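Exoenzyme S (Pseudomonas aeruginosa, PDB 6GN8) is a secreted bacterial toxin whose ADP-ribosyltransferase part, the piece in this chain, probably transfers ADP-ribose from NAD to host proteins. Local coordinates at residues Q104-R110 with I150-R156; G115-N119 with R195-E199; G155-V161 with A172-N176. The protein carries 2 engineered substitutions. All blocks are in the same frame, centred on the assembly; numbering follows the deposited sequence.

Overall arrangement
Contacts 1 and 2 share the five-stranded mixed sheet, and contact 3 builds the three-stranded antiparallel sheet beside it. Strand 149-155 lies between 106-112 (contact 1) and 194-200 (contact 2); the two centres are about 12 Å apart. Contact 3, centred about 9 Å from contact 1, takes over Gly155 and Arg156 where strand 149-155 ends. Contacts 2 and 3, about 16 Å between centres, do not touch. Along the chain the segments of contacts 1 and 2 alternate, contact 1 closes before contact 3 opens, and contact 3 is nested inside contact 2. Contact 2 fixes the loop 115-119 to strand 194-200, while Ile173 and Tyr175, packed on Val106, Thr108 and Val153, join the two sheets of the ADP-ribosyltransferase domain.

Contact 1 of 3, residues Q104-R110 with I150-R156; sequences QVVKTFR and ISTVFGR
Val106, Thr108 and Arg110 pair with Gly155, Val153 and Ser151 through two backbone hydrogen bonds each, an unbroken antiparallel ladder in which Val153 N lies 2.8 Å from Thr108 O. The non-hydrogen-bonded pairs between them put Lys107 beside Phe154 and Phe109 beside Thr152. Lys107 keeps CG trans to its own N (chi1 175°), which lays the aliphatic chain alongside the Phe154 ring: its CB is 3.6 Å from Phe154 CE1, and CD runs on to Phe154 CZ. Val105 comes to the same ring from another side, CG1 meeting the edge at 3.9 Å from Phe154 CD1. Thr152 CG2 lies between Lys107 CG (3.8 Å) and the Phe109 ring, touching both. This is the outer edge of the mixed sheet of the ADP-ribosyltransferase domain, strand 106-112 being outermost within this chain. On the other face Thr108 OG1 sits 3.6 Å from Val153 CB while hydrogen-bonding to Thr135, and Arg110 NH1 hydrogen-bonds to Ser134 O; Arg110 is consistent with the arginine of the R-S-E class, Ser134-Thr135-Ser136 with its STS motif. At the far end one face of the Arg156 guanidinium is covered by the Gln104-Val105 peptide, with Val105 CG2 at 3.5 Å from Arg156 NE. A water joins Arg110 O to Ser151 OG. Beyond this shell the chain of another protein accepts backbone hydrogen bonds from Lys107 NZ and stacks an aromatic ring on Phe154.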
# COMPACT_ATOMS: atom_id res chain seq x y z
N GLN C 104 -1.40 -6.31 -25.86
CA GLN C 104 -1.23 -5.04 -25.16
C GLN C 104 -2.58 -4.34 -24.98
O GLN C 104 -3.55 -4.63 -25.70
CB GLN C 104 -0.24 -4.10 -25.90
CG GLN C 104 1.23 -4.54 -25.85
CD GLN C 104 1.98 -4.35 -27.16
OE1 GLN C 104 1.40 -4.07 -28.22
NE2 GLN C 104 3.29 -4.52 -27.12
N VAL C 105 -2.64 -3.43 -23.99
CA VAL C 105 -3.79 -2.60 -23.65
C VAL C 105 -3.89 -1.54 -24.74
O VAL C 105 -2.85 -1.00 -25.18
CB VAL C 105 -3.64 -2.01 -22.21
CG1 VAL C 105 -4.69 -0.96 -21.90
CG2 VAL C 105 -3.68 -3.11 -21.17
N VAL C 106 -5.11 -1.30 -25.23
CA VAL C 106 -5.27 -0.30 -26.26
C VAL C 106 -6.17 0.85 -25.71
O VAL C 106 -7.14 0.62 -24.98
CB VAL C 106 -5.72 -0.90 -27.63
CG1 VAL C 106 -7.16 -1.39 -27.61
CG2 VAL C 106 -5.52 0.10 -28.77
N LYS C 107 -5.77 2.10 -26.02
CA LYS C 107 -6.49 3.31 -25.67
C LYS C 107 -7.34 3.75 -26.86
O LYS C 107 -6.80 4.02 -27.95
CB LYS C 107 -5.52 4.40 -25.23
CG LYS C 107 -6.19 5.77 -24.93
CD LYS C 107 -5.15 6.82 -24.47
CE LYS C 107 -4.10 7.11 -25.51
NZ LYS C 107 -3.07 8.07 -25.04
N THR C 108 -8.67 3.85 -26.64
CA THR C 108 -9.61 4.29 -27.68
C THR C 108 -10.55 5.34 -27.12
O THR C 108 -10.60 5.55 -25.91
CB THR C 108 -10.38 3.11 -28.30
OG1 THR C 108 -11.14 2.45 -27.28
CG2 THR C 108 -9.47 2.12 -29.05
N PHE C 109 -11.25 6.03 -28.00
CA PHE C 109 -12.08 7.17 -27.64
C PHE C 109 -13.48 7.01 -28.15
O PHE C 109 -13.72 6.30 -29.13
CB PHE C 109 -11.44 8.47 -28.19
CG PHE C 109 -9.93 8.47 -28.00
CD1 PHE C 109 -9.37 8.72 -26.75
CD2 PHE C 109 -9.08 8.09 -29.04
CE1 PHE C 109 -7.99 8.65 -26.56
CE2 PHE C 109 -7.70 8.01 -28.84
CZ PHE C 109 -7.17 8.31 -27.62
N ARG C 110 -14.41 7.66 -27.46
CA ARG C 110 -15.82 7.55 -27.82
C ARG C 110 -16.59 8.81 -27.39
O ARG C 110 -16.49 9.24 -26.25
CB ARG C 110 -16.39 6.29 -27.16
CG ARG C 110 -17.86 6.09 -27.33
CD ARG C 110 -18.32 4.93 -26.50
NE ARG C 110 -19.77 4.97 -26.37
CZ ARG C 110 -20.62 4.42 -27.23
NH1 ARG C 110 -20.16 3.76 -28.28
NH2 ARG C 110 -21.92 4.53 -27.04
N ILE C 150 -17.80 12.36 -23.43
CA ILE C 150 -16.51 11.98 -24.06
C ILE C 150 -15.82 10.95 -23.14
O ILE C 150 -15.63 11.25 -21.96
CB ILE C 150 -15.59 13.21 -24.33
CG1 ILE C 150 -16.26 14.31 -25.18
CG2 ILE C 150 -14.26 12.78 -24.97
CD1 ILE C 150 -16.71 13.84 -26.57
N SER C 151 -15.46 9.74 -23.68
CA SER C 151 -14.83 8.65 -22.94
C SER C 151 -13.48 8.24 -23.50
O SER C 151 -13.27 8.26 -24.71
CB SER C 151 -15.72 7.41 -22.92
OG SER C 151 -17.04 7.68 -22.47
N THR C 152 -12.57 7.85 -22.61
CA THR C 152 -11.27 7.28 -22.93
C THR C 152 -11.38 5.86 -22.37
O THR C 152 -11.72 5.67 -21.19
CB THR C 152 -10.11 8.13 -22.40
OG1 THR C 152 -10.25 9.45 -22.90
CG2 THR C 152 -8.76 7.59 -22.78
N VAL C 153 -11.17 4.87 -23.25
CA VAL C 153 -11.38 3.46 -22.96
C VAL C 153 -10.05 2.73 -23.02
O VAL C 153 -9.26 2.92 -23.95
CB VAL C 153 -12.43 2.87 -23.97
CG1 VAL C 153 -12.80 1.42 -23.66
CG2 VAL C 153 -13.70 3.73 -24.08
N PHE C 154 -9.84 1.84 -22.05
CA PHE C 154 -8.67 0.94 -21.99
C PHE C 154 -9.16 -0.49 -21.96
O PHE C 154 -9.97 -0.85 -21.09
CB PHE C 154 -7.78 1.26 -20.76
CG PHE C 154 -7.10 2.59 -20.87
CD1 PHE C 154 -5.89 2.72 -21.55
CD2 PHE C 154 -7.71 3.74 -20.37
CE1 PHE C 154 -5.27 3.97 -21.66
CE2 PHE C 154 -7.10 4.99 -20.50
CZ PHE C 154 -5.88 5.10 -21.14
N GLY C 155 -8.70 -1.29 -22.91
CA GLY C 155 -9.10 -2.69 -22.99
C GLY C 155 -8.16 -3.60 -23.77
O GLY C 155 -7.16 -3.15 -24.33
N ARG C 156 -8.49 -4.90 -23.79
CA ARG C 156 -7.73 -5.88 -24.55
C ARG C 156 -8.62 -6.72 -25.50
O ARG C 156 -8.09 -7.29 -26.45
CB ARG C 156 -6.98 -6.81 -23.59
CG ARG C 156 -5.62 -6.28 -23.18
CD ARG C 156 -4.88 -7.29 -22.31
NE ARG C 156 -3.90 -6.63 -21.45
CZ ARG C 156 -2.59 -6.86 -21.49
NH1 ARG C 156 -1.77 -6.21 -20.68
NH2 ARG C 156 -2.09 -7.75 -22.34
O HOH W 1 -18.46 8.62 -24.54

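Contact 2 of 3, residues G115-N119 with R195-E199; sequences GDAFN and RRVLE
Arg196 reaches from strand 194-200 into the loop 115-119, where residues Asp116 to Asn119 form a type I beta turn that also contains an Asx turn. Its CB points toward this loop, while neighbouring strands flank the arginine with Ser151 and Ser186. The chain then runs outward and bends at CD (chi3 -103°), which brings the guanidinium up against the turn. NE comes 4.0 Å from Phe118 CB, and that same CB lies over one face of the guanidinium, offset toward its rim. NH1 carries the salt bridge to Asp116: it stands 2.9 Å from Asp116 OD1 but the bond is weak and strongly bent, and a second weak but straighter one goes to OD2. The two side chains come from opposite directions, with carboxylate and guanidinium planes 44° apart, hence the pair is not a flat, two-pronged one. Asp116 OD1 also lies 3.0 Å from Arg196 NH2. NH2 ends 2.8 Å from Asn119 OD1, which meets the guanidinium at its edge.

The oxygens near the guanidinium are positioned by the turn. Asp116 OD1 takes the backbone N of Phe118, arriving from above the carboxylate plane, while Asn119 OD1 takes the N of Asp116 at 3.2 Å. Asp116 OD2 has a weak hydrogen bond to Thr149 as well. Several partners thus fix the rotation of this carboxylate.

Two residues further along the strand, apolar packing takes over. Phe118 lies against Leu198 and Met181, and Leu198 uses both methyls: CD2 sits 3.9 Å from Phe118 CG, and CD1 makes a CH-pi contact over the ring face, 4.0 Å from the centroid.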
# COMPACT_ATOMS: atom_id res chain seq x y z
N GLY C 115 -26.14 11.09 -22.93
CA GLY C 115 -25.66 10.08 -22.00
C GLY C 115 -25.60 8.69 -22.60
O GLY C 115 -26.14 8.43 -23.69
N ASP C 116 -24.90 7.79 -21.91
CA ASP C 116 -24.77 6.40 -22.32
C ASP C 116 -25.14 5.50 -21.14
O ASP C 116 -25.67 5.99 -20.15
CB ASP C 116 -23.36 6.10 -22.89
CG ASP C 116 -22.17 6.61 -22.10
OD1 ASP C 116 -22.27 6.71 -20.86
OD2 ASP C 116 -21.13 6.90 -22.74
N ALA C 117 -24.86 4.20 -21.26
CA ALA C 117 -25.15 3.21 -20.23
C ALA C 117 -24.31 3.39 -18.96
O ALA C 117 -24.66 2.82 -17.92
CB ALA C 117 -24.93 1.82 -20.80
N PHE C 118 -23.23 4.18 -19.01
CA PHE C 118 -22.33 4.35 -17.86
C PHE C 118 -22.70 5.55 -17.02
O PHE C 118 -22.09 5.76 -15.98
CB PHE C 118 -20.88 4.42 -18.32
CG PHE C 118 -20.51 3.18 -19.09
CD1 PHE C 118 -20.22 1.99 -18.42
CD2 PHE C 118 -20.53 3.16 -20.48
CE1 PHE C 118 -19.95 0.83 -19.13
CE2 PHE C 118 -20.27 1.99 -21.18
CZ PHE C 118 -19.98 0.84 -20.50
N ASN C 119 -23.76 6.29 -17.41
CA ASN C 119 -24.28 7.43 -16.66
C ASN C 119 -24.72 7.00 -15.27
O ASN C 119 -24.47 7.70 -14.29
CB ASN C 119 -25.46 8.05 -17.40
CG ASN C 119 -25.09 9.22 -18.26
OD1 ASN C 119 -24.16 9.18 -19.08
ND2 ASN C 119 -25.82 10.30 -18.11
N ARG C 195 -16.71 13.88 -18.96
CA ARG C 195 -15.40 13.36 -19.34
C ARG C 195 -15.12 12.15 -18.49
O ARG C 195 -15.01 12.27 -17.26
CB ARG C 195 -14.33 14.45 -19.18
CG ARG C 195 -14.71 15.76 -19.88
CD ARG C 195 -13.90 15.89 -21.12
NE ARG C 195 -14.30 17.02 -21.95
CZ ARG C 195 -13.82 17.19 -23.17
NH1 ARG C 195 -14.22 18.22 -23.91
NH2 ARG C 195 -12.94 16.34 -23.68
N ARG C 196 -15.08 10.97 -19.14
CA ARG C 196 -15.00 9.68 -18.47
C ARG C 196 -13.81 8.86 -18.89
O ARG C 196 -13.33 8.95 -20.02
CB ARG C 196 -16.29 8.85 -18.74
CG ARG C 196 -17.06 8.60 -17.47
CD ARG C 196 -18.15 7.54 -17.56
NE ARG C 196 -19.48 8.15 -17.64
CZ ARG C 196 -20.21 8.17 -18.74
NH1 ARG C 196 -19.74 7.63 -19.87
NH2 ARG C 196 -21.41 8.72 -18.74
N VAL C 197 -13.37 7.99 -17.99
CA VAL C 197 -12.31 7.03 -18.24
C VAL C 197 -12.89 5.66 -17.90
O VAL C 197 -13.35 5.45 -16.77
CB VAL C 197 -10.97 7.35 -17.53
CG1 VAL C 197 -9.91 6.29 -17.84
CG2 VAL C 197 -10.47 8.74 -17.92
N LEU C 198 -12.95 4.76 -18.89
CA LEU C 198 -13.49 3.42 -18.68
C LEU C 198 -12.41 2.40 -18.87
O LEU C 198 -11.53 2.56 -19.72
CB LEU C 198 -14.64 3.08 -19.65
CG LEU C 198 -15.88 3.96 -19.67
CD1 LEU C 198 -16.73 3.62 -20.91
CD2 LEU C 198 -16.72 3.74 -18.43
N GLU C 199 -12.51 1.31 -18.14
CA GLU C 199 -11.56 0.23 -18.30
C GLU C 199 -12.31 -1.10 -18.33
O GLU C 199 -13.26 -1.28 -17.58
CB GLU C 199 -10.53 0.29 -17.16
CG GLU C 199 -9.66 -0.94 -17.03
CD GLU C 199 -8.94 -1.02 -15.70
OE1 GLU C 199 -9.62 -1.02 -14.64
OE2 GLU C 199 -7.70 -1.10 -15.71

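Contact 3 of 3, residues G155-V161 with A172-N176; sequences GRSGIDV and AILYN. Engineered in segment 172-176: Ala172 (natural residue Glu).
This is a beta hairpin contact in the three-stranded antiparallel sheet, strand 159-160 pairing as an outer strand with the central strand 172-175, at the point where the chain leaves the main sheet. Ile159 and Leu174 form a hydrogen-bonded pair, with Ile159 N donating to Leu174 O at 2.8 Å and the reverse bond just as short. Val161 N extends the ladder to the O of the engineered Ala172.

Before the strand begins, Tyr175 packs on the backbone of the turn. Its CG is trans to the carbonyl carbon (chi1 -74°), which turns the ring back against Gly158, whose CA lies over one face in a CH-pi contact 3.9 Å from the centroid. The hydroxyl continues to Gly155, with Tyr175 OH only 3.2 Å from Gly155 CA; both glycines lack a side chain here, so the ring can lie directly on the main chain. A water bridges the same groups, accepting from Gly158 N at 2.9 Å and lying near Tyr175 OH. A second water gives to Ser157 O and takes from Asn176 N.

On the helix side, Val161 crosses Leu174 at about a right angle, CG1 resting 3.7 Å from Leu174 CD1. Val161 CG2 meanwhile touches Ala172 CB at 3.7 Å. Helix 54-77 closes over Val161 and Leu174 with Leu60, Tyr63 and Thr64, and helix 83-99 packs on Ile159. On the opposite face Ile173 CG2 reaches Gly158 CA. Asp160 turns its OD1 to Ser162.

Backbone bonds join Ile173 to Thr135 and Tyr175 to Leu133. Strand 133-136 carries Ser134 and Thr135, consistent with the STS motif, and strand 172-175 begins at Ala172, which replaces a natural glutamate probably belonging to the ExE motif of R-S-E class ADP-ribosyltransferases.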
# COMPACT_ATOMS: atom_id res chain seq x y z
N GLY C 155 -8.70 -1.29 -22.91
CA GLY C 155 -9.10 -2.69 -22.99
C GLY C 155 -8.16 -3.60 -23.77
O GLY C 155 -7.16 -3.15 -24.33
N ARG C 156 -8.49 -4.90 -23.79
CA ARG C 156 -7.73 -5.88 -24.55
C ARG C 156 -8.62 -6.72 -25.50
O ARG C 156 -8.09 -7.29 -26.45
CB ARG C 156 -6.98 -6.81 -23.59
CG ARG C 156 -5.62 -6.28 -23.18
CD ARG C 156 -4.88 -7.29 -22.31
NE ARG C 156 -3.90 -6.63 -21.45
CZ ARG C 156 -2.59 -6.86 -21.49
NH1 ARG C 156 -1.77 -6.21 -20.68
NH2 ARG C 156 -2.09 -7.75 -22.34
N SER C 157 -9.95 -6.80 -25.24
CA SER C 157 -10.87 -7.70 -25.98
C SER C 157 -11.59 -7.08 -27.19
O SER C 157 -12.50 -7.71 -27.75
CB SER C 157 -11.91 -8.28 -25.03
OG SER C 157 -11.22 -8.93 -23.97
N GLY C 158 -11.15 -5.90 -27.61
CA GLY C 158 -11.73 -5.19 -28.73
C GLY C 158 -11.31 -5.75 -30.07
O GLY C 158 -10.20 -6.26 -30.20
N ILE C 159 -12.19 -5.67 -31.09
CA ILE C 159 -11.89 -6.12 -32.45
C ILE C 159 -11.65 -4.88 -33.32
O ILE C 159 -12.48 -3.96 -33.36
CB ILE C 159 -12.98 -7.08 -33.03
CG1 ILE C 159 -12.99 -8.43 -32.25
CG2 ILE C 159 -12.78 -7.31 -34.57
CD1 ILE C 159 -14.12 -9.28 -32.56
N ASP C 160 -10.48 -4.84 -33.96
CA ASP C 160 -10.12 -3.76 -34.86
C ASP C 160 -10.78 -4.07 -36.20
O ASP C 160 -10.53 -5.12 -36.79
CB ASP C 160 -8.60 -3.63 -34.97
CG ASP C 160 -8.12 -2.72 -36.08
OD1 ASP C 160 -8.65 -1.59 -36.19
OD2 ASP C 160 -7.22 -3.14 -36.84
N VAL C 161 -11.69 -3.19 -36.62
CA VAL C 161 -12.48 -3.35 -37.86
C VAL C 161 -12.06 -2.34 -38.94
O VAL C 161 -12.72 -2.24 -39.97
CB VAL C 161 -14.00 -3.26 -37.56
CG1 VAL C 161 -14.47 -4.42 -36.70
CG2 VAL C 161 -14.38 -1.93 -36.93
N ALA C 172 -11.92 2.06 -36.07
CA ALA C 172 -12.76 1.60 -34.97
C ALA C 172 -12.28 0.33 -34.31
O ALA C 172 -11.81 -0.61 -34.95
CB ALA C 172 -14.20 1.42 -35.44
N ILE C 173 -12.42 0.33 -33.00
CA ILE C 173 -12.17 -0.84 -32.18
C ILE C 173 -13.49 -1.09 -31.46
O ILE C 173 -14.00 -0.20 -30.78
CB ILE C 173 -10.93 -0.75 -31.26
CG1 ILE C 173 -9.65 -0.77 -32.14
CG2 ILE C 173 -10.93 -1.92 -30.24
CD1 ILE C 173 -8.32 -0.65 -31.44
N LEU C 174 -14.10 -2.25 -31.76
CA LEU C 174 -15.39 -2.64 -31.18
C LEU C 174 -15.24 -3.55 -29.97
O LEU C 174 -14.50 -4.53 -30.02
CB LEU C 174 -16.28 -3.33 -32.22
CG LEU C 174 -16.38 -2.71 -33.60
CD1 LEU C 174 -17.28 -3.54 -34.48
CD2 LEU C 174 -16.86 -1.24 -33.55
N TYR C 175 -15.97 -3.23 -28.91
CA TYR C 175 -16.06 -4.08 -27.70
C TYR C 175 -17.41 -4.79 -27.77
O TYR C 175 -18.38 -4.23 -28.30
CB TYR C 175 -15.87 -3.28 -26.39
CG TYR C 175 -14.41 -2.91 -26.19
CD1 TYR C 175 -13.53 -3.79 -25.57
CD2 TYR C 175 -13.90 -1.71 -26.70
CE1 TYR C 175 -12.17 -3.49 -25.45
CE2 TYR C 175 -12.54 -1.40 -26.56
CZ TYR C 175 -11.68 -2.29 -25.94
OH TYR C 175 -10.35 -2.04 -25.86
N ASN C 176 -17.44 -6.04 -27.29
CA ASN C 176 -18.58 -6.95 -27.29
C ASN C 176 -19.80 -6.36 -26.56
O ASN C 176 -19.65 -5.54 -25.65
CB ASN C 176 -18.16 -8.27 -26.61
CG ASN C 176 -18.82 -9.52 -27.11
OD1 ASN C 176 -18.38 -10.62 -26.81
ND2 ASN C 176 -19.86 -9.41 -27.89
O HOH W 2 -14.84 -7.05 -26.48
O HOH W 3 -8.99 -4.08 -27.03